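Local structure of putative DNA-binding protein (Salmonella choleraesuis, 2HX0) at residues A[16-21]-A[123-128]. The protein is of unknown function but belongs to the PCC domain family, binds magnesium through histidines, and may bind DNA. The protein carries 2 engineered substitutions. Sequence-based numbering, arbitrary orientation.
Sequences STARFY and GELPAL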
loop_
_atom_site.group_PDB
_atom_site.type_symbol
_atom_site.label_atom_id
_atom_site.label_comp_id
_atom_site.label_asym_id
_atom_site.label_seq_id
_atom_site.Cartn_x
_atom_site.Cartn_y
_atom_site.Cartn_z
ATOM N N SER A 16 -3.393 17.568 -6.583
ATOM C CA SER A 16 -2.006 18.009 -6.496
ATOM C C SER A 16 -1.027 17.050 -7.158
ATOM O O SER A 16 -1.288 15.851 -7.265
ATOM C CB SER A 16 -1.597 18.180 -5.027
ATOM O OG SER A 16 -0.247 18.602 -4.909
ATOM N N THR A 17 0.100 17.589 -7.615
ATOM C CA THR A 17 1.154 16.764 -8.183
ATOM C C THR A 17 1.834 16.262 -6.912
ATOM O O THR A 17 1.511 16.722 -5.815
ATOM C CB THR A 17 2.168 17.605 -8.974
ATOM O OG1 THR A 17 2.727 18.604 -8.110
ATOM C CG2 THR A 17 1.490 18.286 -10.152
ATOM N N ALA A 18 2.755 15.321 -7.036
ATOM C CA ALA A 18 3.436 14.831 -5.851
ATOM C C ALA A 18 4.938 14.827 -6.033
ATOM O O ALA A 18 5.444 14.659 -7.142
ATOM C CB ALA A 18 2.956 13.424 -5.514
ATOM N N ARG A 19 5.642 15.047 -4.928
ATOM C CA ARG A 19 7.093 15.007 -4.898
ATOM C C ARG A 19 7.359 13.808 -3.992
ATOM O O ARG A 19 6.734 13.686 -2.942
ATOM C CB ARG A 19 7.651 16.289 -4.272
ATOM C CG ARG A 19 9.166 16.401 -4.342
ATOM C CD ARG A 19 9.650 17.777 -3.902
ATOM N NE ARG A 19 9.373 18.042 -2.494
ATOM C CZ ARG A 19 8.523 18.964 -2.052
ATOM N NH1 ARG A 19 7.855 19.721 -2.909
ATOM N NH2 ARG A 19 8.353 19.135 -0.749
ATOM N N PHE A 20 8.262 12.921 -4.395
ATOM C CA PHE A 20 8.546 11.744 -3.580
ATOM C C PHE A 20 9.920 11.747 -2.951
ATOM O O PHE A 20 10.874 12.309 -3.488
ATOM C CB PHE A 20 8.373 10.470 -4.403
ATOM C CG PHE A 20 6.965 10.246 -4.854
ATOM C CD1 PHE A 20 6.499 10.809 -6.041
ATOM C CD2 PHE A 20 6.083 9.522 -4.062
ATOM C CE1 PHE A 20 5.163 10.653 -6.431
ATOM C CE2 PHE A 20 4.748 9.362 -4.440
ATOM C CZ PHE A 20 4.292 9.929 -5.625
ATOM N N TYR A 21 10.002 11.102 -1.797
ATOM C CA TYR A 21 11.244 10.994 -1.051
ATOM C C TYR A 21 11.513 9.533 -0.745
ATOM O O TYR A 21 10.609 8.800 -0.356
ATOM C CB TYR A 21 11.151 11.751 0.273
ATOM C CG TYR A 21 10.968 13.242 0.143
ATOM C CD1 TYR A 21 9.709 13.796 -0.045
ATOM C CD2 TYR A 21 12.061 14.102 0.224
ATOM C CE1 TYR A 21 9.536 15.177 -0.144
ATOM C CE2 TYR A 21 11.902 15.483 0.125
ATOM C CZ TYR A 21 10.639 16.011 -0.057
ATOM O OH TYR A 21 10.490 17.376 -0.142
ATOM N N GLY A 123 5.313 10.318 -0.174
ATOM C CA GLY A 123 4.828 11.297 -1.130
ATOM C C GLY A 123 4.406 12.565 -0.414
ATOM O O GLY A 123 3.909 12.508 0.708
ATOM N N GLU A 124 4.635 13.709 -1.053
ATOM C CA GLU A 124 4.253 15.016 -0.513
ATOM C C GLU A 124 3.428 15.696 -1.603
ATOM O O GLU A 124 3.785 15.645 -2.780
ATOM C CB GLU A 124 5.496 15.859 -0.193
ATOM C CG GLU A 124 5.231 17.369 -0.050
ATOM C CD GLU A 124 4.565 17.766 1.264
ATOM O OE1 GLU A 124 3.981 16.898 1.941
ATOM O OE2 GLU A 124 4.619 18.964 1.619
ATOM N N LEU A 125 2.321 16.321 -1.211
ATOM C CA LEU A 125 1.440 17.002 -2.163
ATOM C C LEU A 125 1.635 18.509 -1.989
ATOM O O LEU A 125 0.973 19.138 -1.165
ATOM C CB LEU A 125 -0.010 16.601 -1.875
ATOM C CG LEU A 125 -0.230 15.084 -1.908
ATOM C CD1 LEU A 125 -1.537 14.721 -1.218
ATOM C CD2 LEU A 125 -0.212 14.605 -3.349
ATOM N N PRO A 126 2.537 19.111 -2.788
ATOM C CA PRO A 126 2.840 20.544 -2.713
ATOM C C PRO A 126 1.695 21.544 -2.838
ATOM O O PRO A 126 1.815 22.668 -2.356
ATOM C CB PRO A 126 3.892 20.736 -3.810
ATOM C CG PRO A 126 4.530 19.376 -3.931
ATOM C CD PRO A 126 3.318 18.478 -3.865
ATOM N N ALA A 127 0.594 21.158 -3.473
ATOM C CA ALA A 127 -0.524 22.083 -3.633
ATOM C C ALA A 127 -1.526 22.026 -2.486
ATOM O O ALA A 127 -2.482 22.807 -2.446
ATOM C CB ALA A 127 -1.238 21.814 -4.962
ATOM N N LEU A 128 -1.303 21.119 -1.541
ATOM C CA LEU A 128 -2.224 20.962 -0.422
ATOM C C LEU A 128 -1.554 21.055 0.941
ATOM O O LEU A 128 -0.332 21.011 1.057
ATOM C CB LEU A 128 -2.921 19.601 -0.520
ATOM C CG LEU A 128 -3.640 19.274 -1.832
ATOM C CD1 LEU A 128 -4.043 17.807 -1.833
ATOM C CD2 LEU A 128 -4.866 20.165 -1.998
HETATM O O HOH W 1 6.193 20.755 0.514
#
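Arg-19 and Glu-124 face each other as an antiparallel hydrogen-bonded pair, Arg-19 N giving to Glu-124 O at 2.9 Å and Glu-124 N returning to Arg-19 O at 2.8 Å. Their side chains run side by side on one sheet face. CG of Glu-124 lies over one face of the guanidinium, 3.7 Å from Arg-19 NH2, and the two flat groups are turned 59° apart. They form no direct salt bridge: a water accepts a hydrogen bond from Arg-19 NH2 and donates one to Glu-124 OE2, while the carboxylate has a salt bridge to Arg-148 and hydrogen bonds from the backbone N-H groups of Arg-45 and Ala-46. Arginine suits this place because a bend at chi3 (65°) places NE, and NE and NH2 both donate to Tyr-21 OH, near the guanidinium plane. Pro-126 crosses the arginine obliquely, CG 3.5 Å from Arg-19 NH1. Phe-20 turns to the opposite sheet face, where CD2 lies 3.6 Å from Gly-123 CA; glycine, with no side chain, lets the ring come close to the backbone. Beyond the ladder, Ser-16 OG, anti to its backbone N (chi1 180°), accepts a hydrogen bond from Ala-127 N (3.1 Å) and donates to Thr-17 O (2.7 Å), a small hydroxyl tying the incoming chain to the type I turn of Leu-125 to Leu-128. Pro-126, with a phi suited to that turn, sets CD 3.2 Å from Thr-17 O. The contact joins strands 15-25 and 113-124; strand 47-56 flanks the latter, helix 31-42 brings Phe-38 to Tyr-21, and beta ladders with both neighbouring subunits continue the sheet.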